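Local atomic coordinates of protein of unknown function with a Fic domain (PDB entry 3CUC), a protein that is of unknown function but carries a Fic domain, the mostly helical fold that defines the Fic/DOC family. Residues P178-A182 / V210-Y216; Y216-H222 / C265-L270; D225-Y229 / F258-L262. Residue numbers count along the deposited sequence, not the author numbering.

Contact 1: residues P178-A182 / V210-Y216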
ATOM      1  N   PRO A 178      -1.797  -3.863 -14.061  1.00 47.73           N
ATOM      2  CA  PRO A 178      -1.611  -3.053 -12.849  1.00 47.58           C
ATOM      3  C   PRO A 178      -1.567  -3.848 -11.547  1.00 47.39           C
ATOM      4  O   PRO A 178      -0.847  -3.453 -10.634  1.00 47.67           O
ATOM      5  CB  PRO A 178      -2.815  -2.101 -12.876  1.00 47.79           C
ATOM      6  CG  PRO A 178      -3.134  -1.974 -14.327  1.00 47.26           C
ATOM      7  CD  PRO A 178      -2.927  -3.371 -14.867  1.00 47.68           C
ATOM      8  N   VAL A 179      -2.310  -4.951 -11.458  1.00 47.88           N
ATOM      9  CA  VAL A 179      -2.294  -5.778 -10.243  1.00 48.12           C
ATOM     10  C   VAL A 179      -0.931  -6.442 -10.083  1.00 48.98           C
ATOM     11  O   VAL A 179      -0.364  -6.457  -8.987  1.00 49.22           O
ATOM     12  CB  VAL A 179      -3.404  -6.854 -10.250  1.00 47.93           C
ATOM     13  CG1 VAL A 179      -3.370  -7.684  -8.968  1.00 44.68           C
ATOM     14  CG2 VAL A 179      -4.762  -6.197 -10.404  1.00 50.52           C
ATOM     15  N   GLU A 180      -0.409  -6.973 -11.188  1.00 49.31           N
ATOM     16  CA  GLU A 180       0.914  -7.594 -11.204  1.00 49.45           C
ATOM     17  C   GLU A 180       2.005  -6.593 -10.838  1.00 48.29           C
ATOM     18  O   GLU A 180       2.828  -6.858  -9.963  1.00 48.81           O
ATOM     19  CB  GLU A 180       1.218  -8.180 -12.587  1.00 50.11           C
ATOM     20  CG  GLU A 180       0.405  -9.418 -12.940  1.00 51.12           C
ATOM     21  CD  GLU A 180       0.483  -9.782 -14.416  1.00 50.34           C
ATOM     22  OE1 GLU A 180       0.946  -8.951 -15.230  1.00 49.91           O
ATOM     23  OE2 GLU A 180       0.075 -10.908 -14.767  1.00 52.12           O
ATOM     24  N   LEU A 181       2.003  -5.447 -11.514  1.00 47.14           N
ATOM     25  CA  LEU A 181       3.017  -4.419 -11.295  1.00 46.06           C
ATOM     26  C   LEU A 181       2.954  -3.919  -9.856  1.00 46.20           C
ATOM     27  O   LEU A 181       3.992  -3.709  -9.221  1.00 45.99           O
ATOM     28  CB  LEU A 181       2.841  -3.252 -12.282  1.00 45.78           C
ATOM     29  CG  LEU A 181       3.834  -2.083 -12.169  1.00 45.34           C
ATOM     30  CD1 LEU A 181       5.273  -2.560 -12.243  1.00 43.13           C
ATOM     31  CD2 LEU A 181       3.574  -1.030 -13.233  1.00 45.18           C
ATOM     32  N   ALA A 182       1.734  -3.741  -9.349  1.00 46.08           N
ATOM     33  CA  ALA A 182       1.521  -3.313  -7.971  1.00 45.71           C
ATOM     34  C   ALA A 182       2.048  -4.363  -7.002  1.00 45.89           C
ATOM     35  O   ALA A 182       2.745  -4.029  -6.049  1.00 45.83           O
ATOM     36  CB  ALA A 182       0.045  -3.043  -7.710  1.00 44.57           C
ATOM     37  N   VAL A 210      -0.321   2.562  -7.720  1.00 45.82           N
ATOM     38  CA  VAL A 210      -0.350   1.908  -9.014  1.00 46.13           C
ATOM     39  C   VAL A 210      -1.794   1.728  -9.493  1.00 46.91           C
ATOM     40  O   VAL A 210      -2.142   2.134 -10.603  1.00 47.22           O
ATOM     41  CB  VAL A 210       0.387   0.554  -8.971  1.00 46.54           C
ATOM     42  CG1 VAL A 210       0.283  -0.158 -10.319  1.00 46.18           C
ATOM     43  CG2 VAL A 210       1.852   0.762  -8.574  1.00 42.80           C
ATOM     44  N   LEU A 211      -2.631   1.151  -8.639  1.00 46.80           N
ATOM     45  CA  LEU A 211      -4.018   0.887  -8.998  1.00 46.86           C
ATOM     46  C   LEU A 211      -4.775   2.162  -9.356  1.00 47.26           C
ATOM     47  O   LEU A 211      -5.533   2.186 -10.321  1.00 48.15           O
ATOM     48  CB  LEU A 211      -4.749   0.170  -7.859  1.00 47.10           C
ATOM     49  CG  LEU A 211      -4.294  -1.239  -7.478  1.00 44.31           C
ATOM     50  CD1 LEU A 211      -5.123  -1.776  -6.315  1.00 40.77           C
ATOM     51  CD2 LEU A 211      -4.401  -2.160  -8.658  1.00 40.04           C
ATOM     52  N   HIS A 212      -4.585   3.220  -8.579  1.00 47.60           N
ATOM     53  CA  HIS A 212      -5.308   4.467  -8.830  1.00 48.27           C
ATOM     54  C   HIS A 212      -4.888   5.103 -10.164  1.00 48.85           C
ATOM     55  O   HIS A 212      -5.734   5.563 -10.942  1.00 48.94           O
ATOM     56  CB  HIS A 212      -5.088   5.452  -7.687  1.00 47.79           C
ATOM     57  CG  HIS A 212      -5.963   6.660  -7.755  1.00 48.33           C
ATOM     58  ND1 HIS A 212      -7.334   6.590  -7.642  1.00 48.91           N
ATOM     59  CD2 HIS A 212      -5.662   7.971  -7.909  1.00 47.10           C
ATOM     60  CE1 HIS A 212      -7.840   7.808  -7.732  1.00 48.13           C
ATOM     61  NE2 HIS A 212      -6.847   8.663  -7.891  1.00 46.08           N
ATOM     62  N   ARG A 213      -3.579   5.123 -10.411  1.00 48.76           N
ATOM     63  CA  ARG A 213      -3.028   5.670 -11.645  1.00 48.44           C
ATOM     64  C   ARG A 213      -3.672   5.048 -12.876  1.00 47.75           C
ATOM     65  O   ARG A 213      -3.978   5.758 -13.829  1.00 48.58           O
ATOM     66  CB  ARG A 213      -1.512   5.466 -11.690  1.00 48.87           C
ATOM     67  CG  ARG A 213      -0.898   5.595 -13.081  1.00 48.79           C
ATOM     68  CD  ARG A 213       0.566   5.964 -12.989  1.00 50.94           C
ATOM     69  NE  ARG A 213       0.725   7.341 -12.530  1.00 48.26           N
ATOM     70  CZ  ARG A 213       1.887   7.956 -12.349  1.00 45.35           C
ATOM     71  NH1 ARG A 213       3.027   7.328 -12.584  1.00 45.60           N
ATOM     72  NH2 ARG A 213       1.898   9.210 -11.934  1.00 52.09           N
ATOM     73  N   TYR A 214      -3.880   3.734 -12.847  1.00 46.42           N
ATOM     74  CA  TYR A 214      -4.436   3.014 -13.991  1.00 45.42           C
ATOM     75  C   TYR A 214      -5.943   2.763 -13.873  1.00 45.09           C
ATOM     76  O   TYR A 214      -6.474   1.846 -14.483  1.00 45.77           O
ATOM     77  CB  TYR A 214      -3.653   1.711 -14.220  1.00 45.30           C
ATOM     78  CG  TYR A 214      -2.186   1.978 -14.506  1.00 45.50           C
ATOM     79  CD1 TYR A 214      -1.798   2.605 -15.681  1.00 42.82           C
ATOM     80  CD2 TYR A 214      -1.197   1.638 -13.592  1.00 46.86           C
ATOM     81  CE1 TYR A 214      -0.467   2.877 -15.952  1.00 41.04           C
ATOM     82  CE2 TYR A 214       0.141   1.906 -13.857  1.00 48.19           C
ATOM     83  CZ  TYR A 214       0.494   2.528 -15.044  1.00 45.00           C
ATOM     84  OH  TYR A 214       1.812   2.803 -15.325  1.00 46.96           O
ATOM     85  N   GLY A 215      -6.636   3.599 -13.109  1.00 45.55           N
ATOM     86  CA  GLY A 215      -8.100   3.594 -13.086  1.00 46.16           C
ATOM     87  C   GLY A 215      -8.775   2.428 -12.376  1.00 46.95           C
ATOM     88  O   GLY A 215      -9.950   2.146 -12.621  1.00 47.48           O
ATOM     89  N   TYR A 216      -8.048   1.743 -11.500  1.00 46.72           N
ATOM     90  CA  TYR A 216      -8.641   0.682 -10.703  1.00 47.08           C
ATOM     91  C   TYR A 216      -9.050   1.260  -9.358  1.00 47.02           C
ATOM     92  O   TYR A 216      -8.446   2.223  -8.893  1.00 47.65           O
ATOM     93  CB  TYR A 216      -7.647  -0.450 -10.475  1.00 47.99           C
ATOM     94  CG  TYR A 216      -7.393  -1.336 -11.673  1.00 49.72           C
ATOM     95  CD1 TYR A 216      -6.830  -0.824 -12.835  1.00 53.05           C
ATOM     96  CD2 TYR A 216      -7.684  -2.701 -11.628  1.00 50.54           C
ATOM     97  CE1 TYR A 216      -6.586  -1.639 -13.932  1.00 51.20           C
ATOM     98  CE2 TYR A 216      -7.440  -3.526 -12.717  1.00 49.08           C
ATOM     99  CZ  TYR A 216      -6.887  -2.995 -13.859  1.00 50.46           C
ATOM    100  OH  TYR A 216      -6.647  -3.819 -14.930  1.00 51.44           O
TER

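Contact 2: residues Y216-H222 / C265-L270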
ATOM      1  N   TYR A 216      -8.048   1.743 -11.500  1.00 46.72           N
ATOM      2  CA  TYR A 216      -8.641   0.682 -10.703  1.00 47.08           C
ATOM      3  C   TYR A 216      -9.050   1.260  -9.358  1.00 47.02           C
ATOM      4  O   TYR A 216      -8.446   2.223  -8.893  1.00 47.65           O
ATOM      5  CB  TYR A 216      -7.647  -0.450 -10.475  1.00 47.99           C
ATOM      6  CG  TYR A 216      -7.393  -1.336 -11.673  1.00 49.72           C
ATOM      7  CD1 TYR A 216      -6.830  -0.824 -12.835  1.00 53.05           C
ATOM      8  CD2 TYR A 216      -7.684  -2.701 -11.628  1.00 50.54           C
ATOM      9  CE1 TYR A 216      -6.586  -1.639 -13.932  1.00 51.20           C
ATOM     10  CE2 TYR A 216      -7.440  -3.526 -12.717  1.00 49.08           C
ATOM     11  CZ  TYR A 216      -6.887  -2.995 -13.859  1.00 50.46           C
ATOM     12  OH  TYR A 216      -6.647  -3.819 -14.930  1.00 51.44           O
ATOM     13  N   PRO A 217     -10.068   0.669  -8.717  1.00 46.08           N
ATOM     14  CA  PRO A 217     -10.380   1.087  -7.360  1.00 45.87           C
ATOM     15  C   PRO A 217      -9.303   0.592  -6.413  1.00 45.88           C
ATOM     16  O   PRO A 217      -8.806  -0.521  -6.573  1.00 47.54           O
ATOM     17  CB  PRO A 217     -11.694   0.370  -7.062  1.00 45.47           C
ATOM     18  CG  PRO A 217     -11.656  -0.831  -7.917  1.00 45.89           C
ATOM     19  CD  PRO A 217     -10.959  -0.407  -9.174  1.00 46.06           C
HETATM   20  N   MSE A 218      -8.950   1.413  -5.436  1.00 44.86           N
HETATM   21  CA  MSE A 218      -7.888   1.069  -4.511  1.00 42.04           C
HETATM   22  C   MSE A 218      -8.338  -0.045  -3.557  1.00 43.85           C
HETATM   23  O   MSE A 218      -9.539  -0.266  -3.363  1.00 43.34           O
HETATM   24  CB  MSE A 218      -7.430   2.320  -3.769  1.00 42.00           C
HETATM   25  CG  MSE A 218      -6.656   3.259  -4.670  1.00 41.46           C
HETATM   26 SE   MSE A 218      -6.197   4.902  -3.817  0.75 32.85          SE
HETATM   27  CE  MSE A 218      -7.968   5.785  -3.768  1.00 39.68           C
ATOM     28  N   ILE A 219      -7.368  -0.762  -2.994  1.00 44.33           N
ATOM     29  CA  ILE A 219      -7.668  -1.926  -2.162  1.00 45.20           C
ATOM     30  C   ILE A 219      -7.309  -1.709  -0.692  1.00 45.69           C
ATOM     31  O   ILE A 219      -6.484  -0.855  -0.350  1.00 46.12           O
ATOM     32  CB  ILE A 219      -6.968  -3.217  -2.686  1.00 45.41           C
ATOM     33  CG1 ILE A 219      -5.442  -3.094  -2.630  1.00 44.00           C
ATOM     34  CG2 ILE A 219      -7.412  -3.522  -4.114  1.00 45.34           C
ATOM     35  CD1 ILE A 219      -4.744  -4.415  -2.597  1.00 44.57           C
ATOM     36  N   VAL A 220      -7.953  -2.503   0.162  1.00 45.48           N
ATOM     37  CA  VAL A 220      -7.708  -2.500   1.598  1.00 44.46           C
ATOM     38  C   VAL A 220      -7.251  -3.888   2.040  1.00 45.04           C
ATOM     39  O   VAL A 220      -8.040  -4.835   2.033  1.00 46.13           O
ATOM     40  CB  VAL A 220      -8.995  -2.156   2.387  1.00 43.71           C
ATOM     41  CG1 VAL A 220      -8.734  -2.245   3.885  1.00 45.38           C
ATOM     42  CG2 VAL A 220      -9.505  -0.785   2.019  1.00 36.73           C
ATOM     43  N   ILE A 221      -5.983  -4.024   2.415  1.00 45.45           N
ATOM     44  CA  ILE A 221      -5.546  -5.250   3.078  1.00 45.97           C
ATOM     45  C   ILE A 221      -6.031  -5.133   4.519  1.00 47.07           C
ATOM     46  O   ILE A 221      -5.604  -4.231   5.241  1.00 47.14           O
ATOM     47  CB  ILE A 221      -4.026  -5.447   3.018  1.00 45.52           C
ATOM     48  CG1 ILE A 221      -3.562  -5.531   1.560  1.00 45.88           C
ATOM     49  CG2 ILE A 221      -3.640  -6.725   3.744  1.00 42.36           C
ATOM     50  CD1 ILE A 221      -2.064  -5.506   1.404  1.00 46.44           C
ATOM     51  N   HIS A 222      -6.957  -6.011   4.910  1.00 47.95           N
ATOM     52  CA  HIS A 222      -7.628  -5.907   6.212  1.00 49.03           C
ATOM     53  C   HIS A 222      -6.755  -6.475   7.317  1.00 49.43           C
ATOM     54  O   HIS A 222      -6.182  -7.550   7.150  1.00 49.37           O
ATOM     55  CB  HIS A 222      -8.971  -6.637   6.186  1.00 49.21           C
ATOM     56  CG  HIS A 222      -9.995  -5.970   5.326  1.00 51.25           C
ATOM     57  ND1 HIS A 222     -10.929  -5.090   5.828  1.00 57.91           N
ATOM     58  CD2 HIS A 222     -10.219  -6.035   3.993  1.00 54.48           C
ATOM     59  CE1 HIS A 222     -11.689  -4.645   4.843  1.00 57.63           C
ATOM     60  NE2 HIS A 222     -11.279  -5.203   3.719  1.00 58.85           N
ATOM     61  N   CYS A 265      -8.352  -9.068  -3.154  1.00 49.33           N
ATOM     62  CA  CYS A 265      -8.732  -7.760  -2.609  1.00 50.14           C
ATOM     63  C   CYS A 265      -9.399  -6.910  -3.666  1.00 49.61           C
ATOM     64  O   CYS A 265     -10.409  -6.263  -3.396  1.00 50.91           O
ATOM     65  CB  CYS A 265      -7.526  -6.985  -2.088  1.00 49.84           C
ATOM     66  SG  CYS A 265      -6.577  -7.872  -0.879  1.00 56.02           S
ATOM     67  N   LEU A 266      -8.815  -6.897  -4.865  1.00 48.08           N
ATOM     68  CA  LEU A 266      -9.347  -6.100  -5.957  1.00 47.03           C
ATOM     69  C   LEU A 266     -10.748  -6.573  -6.319  1.00 45.47           C
ATOM     70  O   LEU A 266     -11.602  -5.762  -6.658  1.00 45.27           O
ATOM     71  CB  LEU A 266      -8.421  -6.163  -7.163  1.00 47.52           C
ATOM     72  CG  LEU A 266      -8.750  -5.230  -8.319  1.00 49.48           C
ATOM     73  CD1 LEU A 266      -8.699  -3.776  -7.892  1.00 49.42           C
ATOM     74  CD2 LEU A 266      -7.769  -5.488  -9.438  1.00 49.51           C
ATOM     75  N   ILE A 267     -10.984  -7.879  -6.219  1.00 44.52           N
ATOM     76  CA  ILE A 267     -12.330  -8.434  -6.390  1.00 44.35           C
ATOM     77  C   ILE A 267     -13.305  -7.832  -5.381  1.00 45.31           C
ATOM     78  O   ILE A 267     -14.414  -7.446  -5.740  1.00 44.37           O
ATOM     79  CB  ILE A 267     -12.342  -9.983  -6.277  1.00 44.20           C
ATOM     80  CG1 ILE A 267     -11.756 -10.614  -7.540  1.00 45.09           C
ATOM     81  CG2 ILE A 267     -13.760 -10.507  -6.076  1.00 39.77           C
ATOM     82  CD1 ILE A 267     -11.605 -12.111  -7.462  1.00 42.12           C
ATOM     83  N   ARG A 268     -12.880  -7.738  -4.125  1.00 47.65           N
ATOM     84  CA  ARG A 268     -13.710  -7.144  -3.084  1.00 50.10           C
ATOM     85  C   ARG A 268     -14.003  -5.672  -3.378  1.00 48.05           C
ATOM     86  O   ARG A 268     -15.149  -5.248  -3.258  1.00 49.03           O
ATOM     87  CB  ARG A 268     -13.053  -7.289  -1.705  1.00 50.30           C
ATOM     88  CG  ARG A 268     -13.992  -6.947  -0.540  1.00 55.86           C
ATOM     89  CD  ARG A 268     -13.260  -6.613   0.771  1.00 57.85           C
ATOM     90  NE  ARG A 268     -14.098  -5.761   1.628  1.00 68.74           N
ATOM     91  CZ  ARG A 268     -13.892  -4.466   1.900  1.00 71.98           C
ATOM     92  NH1 ARG A 268     -12.838  -3.795   1.421  1.00 69.44           N
ATOM     93  NH2 ARG A 268     -14.756  -3.830   2.688  1.00 72.93           N
ATOM     94  N   SER A 269     -12.977  -4.910  -3.773  1.00 46.83           N
ATOM     95  CA  SER A 269     -13.127  -3.474  -4.075  1.00 46.11           C
ATOM     96  C   SER A 269     -14.052  -3.257  -5.256  1.00 46.18           C
ATOM     97  O   SER A 269     -14.944  -2.405  -5.207  1.00 46.71           O
ATOM     98  CB  SER A 269     -11.781  -2.819  -4.397  1.00 45.50           C
ATOM     99  OG  SER A 269     -10.901  -2.832  -3.288  1.00 49.28           O
ATOM    100  N   LEU A 270     -13.824  -4.023  -6.322  1.00 45.54           N
ATOM    101  CA  LEU A 270     -14.647  -3.946  -7.517  1.00 44.98           C
ATOM    102  C   LEU A 270     -16.109  -4.250  -7.196  1.00 45.73           C
ATOM    103  O   LEU A 270     -17.010  -3.548  -7.657  1.00 46.07           O
ATOM    104  CB  LEU A 270     -14.118  -4.898  -8.598  1.00 44.38           C
ATOM    105  CG  LEU A 270     -12.880  -4.416  -9.364  1.00 42.28           C
ATOM    106  CD1 LEU A 270     -12.245  -5.562 -10.125  1.00 35.71           C
ATOM    107  CD2 LEU A 270     -13.228  -3.258 -10.316  1.00 35.13           C
TER

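Contact 3: residues D225-Y229 / F258-L262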
ATOM      1  N   ASP A 225      -6.927  -9.979   8.588  1.00 48.99           N
ATOM      2  CA  ASP A 225      -6.316 -11.000   7.739  1.00 48.46           C
ATOM      3  C   ASP A 225      -4.775 -10.940   7.771  1.00 48.18           C
ATOM      4  O   ASP A 225      -4.112 -11.435   6.850  1.00 47.27           O
ATOM      5  CB  ASP A 225      -6.830 -10.823   6.300  1.00 48.15           C
ATOM      6  CG  ASP A 225      -6.677 -12.078   5.459  1.00 49.09           C
ATOM      7  OD1 ASP A 225      -6.995 -13.176   5.966  1.00 46.36           O
ATOM      8  OD2 ASP A 225      -6.250 -11.965   4.289  1.00 47.68           O
ATOM      9  N   LYS A 226      -4.217 -10.352   8.831  1.00 48.08           N
ATOM     10  CA  LYS A 226      -2.776 -10.072   8.916  1.00 48.94           C
ATOM     11  C   LYS A 226      -1.899 -11.306   8.784  1.00 49.64           C
ATOM     12  O   LYS A 226      -0.893 -11.285   8.075  1.00 50.84           O
ATOM     13  CB  LYS A 226      -2.434  -9.367  10.238  1.00 49.29           C
ATOM     14  CG  LYS A 226      -0.937  -9.065  10.440  1.00 48.87           C
ATOM     15  CD  LYS A 226      -0.699  -8.128  11.632  1.00 49.28           C
ATOM     16  CE  LYS A 226       0.780  -7.796  11.794  1.00 50.92           C
ATOM     17  NZ  LYS A 226       1.055  -6.974  13.004  1.00 52.33           N
ATOM     18  N   SER A 227      -2.262 -12.372   9.484  1.00 49.89           N
ATOM     19  CA  SER A 227      -1.447 -13.581   9.472  1.00 50.33           C
ATOM     20  C   SER A 227      -1.437 -14.203   8.075  1.00 49.88           C
ATOM     21  O   SER A 227      -0.404 -14.668   7.604  1.00 50.39           O
ATOM     22  CB  SER A 227      -1.947 -14.582  10.511  1.00 49.97           C
ATOM     23  OG  SER A 227      -3.215 -15.087  10.140  1.00 53.49           O
ATOM     24  N   ASN A 228      -2.589 -14.188   7.413  1.00 49.66           N
ATOM     25  CA  ASN A 228      -2.702 -14.684   6.046  1.00 50.00           C
ATOM     26  C   ASN A 228      -1.831 -13.872   5.078  1.00 50.30           C
ATOM     27  O   ASN A 228      -1.150 -14.419   4.214  1.00 50.26           O
ATOM     28  CB  ASN A 228      -4.158 -14.616   5.601  1.00 50.06           C
ATOM     29  CG  ASN A 228      -4.416 -15.420   4.363  1.00 51.67           C
ATOM     30  OD1 ASN A 228      -4.308 -16.640   4.385  1.00 54.72           O
ATOM     31  ND2 ASN A 228      -4.764 -14.744   3.269  1.00 56.35           N
ATOM     32  N   TYR A 229      -1.884 -12.555   5.243  1.00 50.49           N
ATOM     33  CA  TYR A 229      -1.091 -11.598   4.469  1.00 50.19           C
ATOM     34  C   TYR A 229       0.408 -11.867   4.646  1.00 50.59           C
ATOM     35  O   TYR A 229       1.145 -11.997   3.667  1.00 50.37           O
ATOM     36  CB  TYR A 229      -1.494 -10.190   4.936  1.00 49.64           C
ATOM     37  CG  TYR A 229      -0.700  -9.005   4.435  1.00 48.02           C
ATOM     38  CD1 TYR A 229      -0.296  -8.905   3.109  1.00 47.23           C
ATOM     39  CD2 TYR A 229      -0.417  -7.938   5.290  1.00 45.64           C
ATOM     40  CE1 TYR A 229       0.406  -7.790   2.656  1.00 49.09           C
ATOM     41  CE2 TYR A 229       0.281  -6.828   4.852  1.00 47.71           C
ATOM     42  CZ  TYR A 229       0.688  -6.762   3.530  1.00 48.45           C
ATOM     43  OH  TYR A 229       1.376  -5.672   3.069  1.00 45.74           O
ATOM     44  N   PHE A 258       1.101 -13.964  -3.937  1.00 51.60           N
ATOM     45  CA  PHE A 258       0.808 -12.595  -3.512  1.00 50.96           C
ATOM     46  C   PHE A 258       0.081 -11.816  -4.602  1.00 51.02           C
ATOM     47  O   PHE A 258      -0.722 -10.931  -4.299  1.00 52.53           O
ATOM     48  CB  PHE A 258       2.091 -11.859  -3.098  1.00 50.43           C
ATOM     49  CG  PHE A 258       1.855 -10.459  -2.580  1.00 49.35           C
ATOM     50  CD1 PHE A 258       1.056 -10.241  -1.465  1.00 48.35           C
ATOM     51  CD2 PHE A 258       2.435  -9.361  -3.206  1.00 48.96           C
ATOM     52  CE1 PHE A 258       0.831  -8.959  -0.991  1.00 47.67           C
ATOM     53  CE2 PHE A 258       2.216  -8.073  -2.733  1.00 48.85           C
ATOM     54  CZ  PHE A 258       1.413  -7.872  -1.625  1.00 48.66           C
ATOM     55  N   VAL A 259       0.363 -12.129  -5.868  1.00 49.98           N
ATOM     56  CA  VAL A 259      -0.390 -11.532  -6.974  1.00 48.80           C
ATOM     57  C   VAL A 259      -1.852 -11.949  -6.840  1.00 49.03           C
ATOM     58  O   VAL A 259      -2.750 -11.114  -6.946  1.00 49.44           O
ATOM     59  CB  VAL A 259       0.154 -11.934  -8.372  1.00 48.16           C
ATOM     60  CG1 VAL A 259      -0.641 -11.240  -9.467  1.00 42.49           C
ATOM     61  CG2 VAL A 259       1.634 -11.585  -8.503  1.00 47.91           C
ATOM     62  N   ASN A 260      -2.082 -13.236  -6.577  1.00 48.76           N
ATOM     63  CA  ASN A 260      -3.439 -13.730  -6.375  1.00 48.69           C
ATOM     64  C   ASN A 260      -4.101 -13.044  -5.186  1.00 48.65           C
ATOM     65  O   ASN A 260      -5.276 -12.671  -5.263  1.00 48.74           O
ATOM     66  CB  ASN A 260      -3.462 -15.251  -6.190  1.00 48.53           C
ATOM     67  CG  ASN A 260      -3.115 -16.007  -7.470  1.00 48.87           C
ATOM     68  OD1 ASN A 260      -3.255 -15.487  -8.577  1.00 50.05           O
ATOM     69  ND2 ASN A 260      -2.662 -17.247  -7.318  1.00 51.58           N
ATOM     70  N   TYR A 261      -3.346 -12.855  -4.104  1.00 47.98           N
ATOM     71  CA  TYR A 261      -3.884 -12.211  -2.909  1.00 47.94           C
ATOM     72  C   TYR A 261      -4.417 -10.802  -3.189  1.00 48.25           C
ATOM     73  O   TYR A 261      -5.539 -10.470  -2.815  1.00 47.10           O
ATOM     74  CB  TYR A 261      -2.832 -12.155  -1.802  1.00 48.14           C
ATOM     75  CG  TYR A 261      -3.386 -11.627  -0.493  1.00 48.22           C
ATOM     76  CD1 TYR A 261      -4.473 -12.247   0.119  1.00 46.09           C
ATOM     77  CD2 TYR A 261      -2.838 -10.502   0.123  1.00 46.27           C
ATOM     78  CE1 TYR A 261      -4.998 -11.767   1.309  1.00 44.85           C
ATOM     79  CE2 TYR A 261      -3.358 -10.017   1.319  1.00 46.49           C
ATOM     80  CZ  TYR A 261      -4.436 -10.654   1.905  1.00 46.07           C
ATOM     81  OH  TYR A 261      -4.953 -10.172   3.082  1.00 47.30           O
ATOM     82  N   LEU A 262      -3.612  -9.980  -3.854  1.00 49.54           N
ATOM     83  CA  LEU A 262      -4.038  -8.632  -4.209  1.00 50.30           C
ATOM     84  C   LEU A 262      -5.243  -8.677  -5.146  1.00 50.53           C
ATOM     85  O   LEU A 262      -6.122  -7.821  -5.074  1.00 51.30           O
ATOM     86  CB  LEU A 262      -2.892  -7.835  -4.848  1.00 50.65           C
ATOM     87  CG  LEU A 262      -1.687  -7.481  -3.965  1.00 50.06           C
ATOM     88  CD1 LEU A 262      -0.798  -6.465  -4.673  1.00 50.78           C
ATOM     89  CD2 LEU A 262      -2.122  -6.942  -2.609  1.00 44.46           C
TER

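Contact 1: residues P178-A182 / V210-Y216
The first turn of helix 178-192 leans against the last turn of helix 199-213 and the short tail that follows it. No hydrogen bond crosses, so the two segments meet through apolar packing, burying 367 Å² in all. The main bump is Pro178. Its ring is pushed into a hollow lined by Val210, Tyr214 and Tyr216, and it gives up 92 Å² there, more than any other residue. Pro178 CG sits 3.7 Å from Tyr214 CB and 3.5 Å from Tyr216 CE1, while Pro178 CB lies over one face of the Tyr216 ring. Val210 answers from the second segment: its CG1 reaches in to 3.5 Å from Pro178 O and 4.4 Å from Leu181 CG. Beside it the small Ala182 lets the backbones close in; Ala182 CB comes to 3.8 Å from Val210 CB, and the CA atoms of these two residues are 5.6 Å apart. Val179 fills the flank, its CG2 4.4 Å both from Leu211 CD2 and from Tyr216 CE2.

Part of the hollow is formed by the way the helix stops. Gly215, at positive phi, is the C-prime residue of a Schellman motif, with Tyr216 N bonded to Leu211 O at 2.8 Å and Gly215 N to His212 O at 3.1 Å. This turn carries Tyr216 back alongside Pro178. Helix 156-173 covers the Leu181 and Val210 side through Tyr167. What results is the open end of an antiparallel helical hairpin, the one whose connection begins the HPFEDGNGR signature of Fic proteins, which runs on into the start of helix 199-213.

Contact 2: residues Y216-H222 / C265-L270
Straight after the central helical pair of the Fic fold, the chain runs extended, without regular strand structure, across helix 256-277, and several of the side chains of residues 216-222 settle on that helix. From Pro217 to Ile219 the CA-to-CB bonds alternate, toward, away, toward; Ile221 also points away. Met218 (modelled as selenomethionine) instead touches Phe32 and Asn208.

Leu266 takes chi1 t and chi2 p, which brings its methyls up to the loop although its CA-to-CB bond points sideways. Leu266 CD2 meets the edge of the Tyr216 ring, 3.5 Å from Tyr216 CD2, and Leu266 CD1 lies 3.5 Å from Pro217 O. Leu270, chi1 m and chi2 t, places CD2 3.8 Å from Pro217 CG. Ile219 adopts chi1 p and chi2 t, and so spans Cys265 and Leu266: its CG2 lies 3.7 Å from Leu266 CA and its CD1 3.8 Å from Cys265 CB. Behind it, Val207 and Leu211 of helix 199-213 close the pocket.

Arg268 is stretched, with its first three chi angles all t, and passes Val220 on the way to a salt bridge with Glu35 of helix 22-42. A face of its guanidinium meets His222, with Arg268 NH1 3.1 Å from His222 NE2, but the angle is too poor for a hydrogen bond. The one hydrogen bond across the contact belongs to Ser269, whose chi1 of -64° (m) aims the hydroxyl at the loop backbone: Ser269 OG donates to Met218 O at 2.9 Å.

Contact 3: residues D225-Y229 / F258-L262
In this helix-helix packing of the mostly helical Fic fold, the start of helix 226-240 faces helix 256-277 mainly through long side chains; the nearest CA atoms, those of Tyr229 and Tyr261, are still 7.9 Å apart. The polar part centres on one carboxylate. Tyr261, its chi1 at t, reaches across and donates from OH to Asp225 OD2 at 2.5 Å, a short hydrogen bond. Asn228 ND2 adds a weak bond to Asp225 OD2 at 3.3 Å and also lies 3.6 Å from Tyr261 CE1. Asp225 sits at the N-cap position of helix 226-240, yet its side chain makes no capping bond.

The apolar part is aromatic. Tyr229 CD1 lies 3.7 Å from Tyr261 CE2, and Phe258 CE1 approaches the edge of the Tyr229 ring, 3.9 Å from Tyr229 CE1. The hydroxyl of Tyr229 bonds to His186 and Arg204, in the two central helices. A phenol donating to a carboxylate gives the helix pair a directional polar link beside the less specific packing of the rings.

Overall arrangement
Coming from the N terminus, the chain first supplies helices 6-16 and 22-42, which later pack on contact 2. Contact 1 then closes the 178-216 hairpin, bringing the start of helix 178-192 back beside the end of helix 199-213. Tyr216 finishes that loop and opens the next, which contact 2 closes at helix 256-277. Contact 3 lies within this second loop, joining the start of helix 226-240 to the same helix 256-277 about 12 Å, centre to centre, from contact 2. Helix 256-277 thus runs past all three: Leu266 touches Val179, and Leu262 touches Ala182 and Ile219. Ile221 of contact 2 packs on Tyr229 and Tyr261 of contact 3.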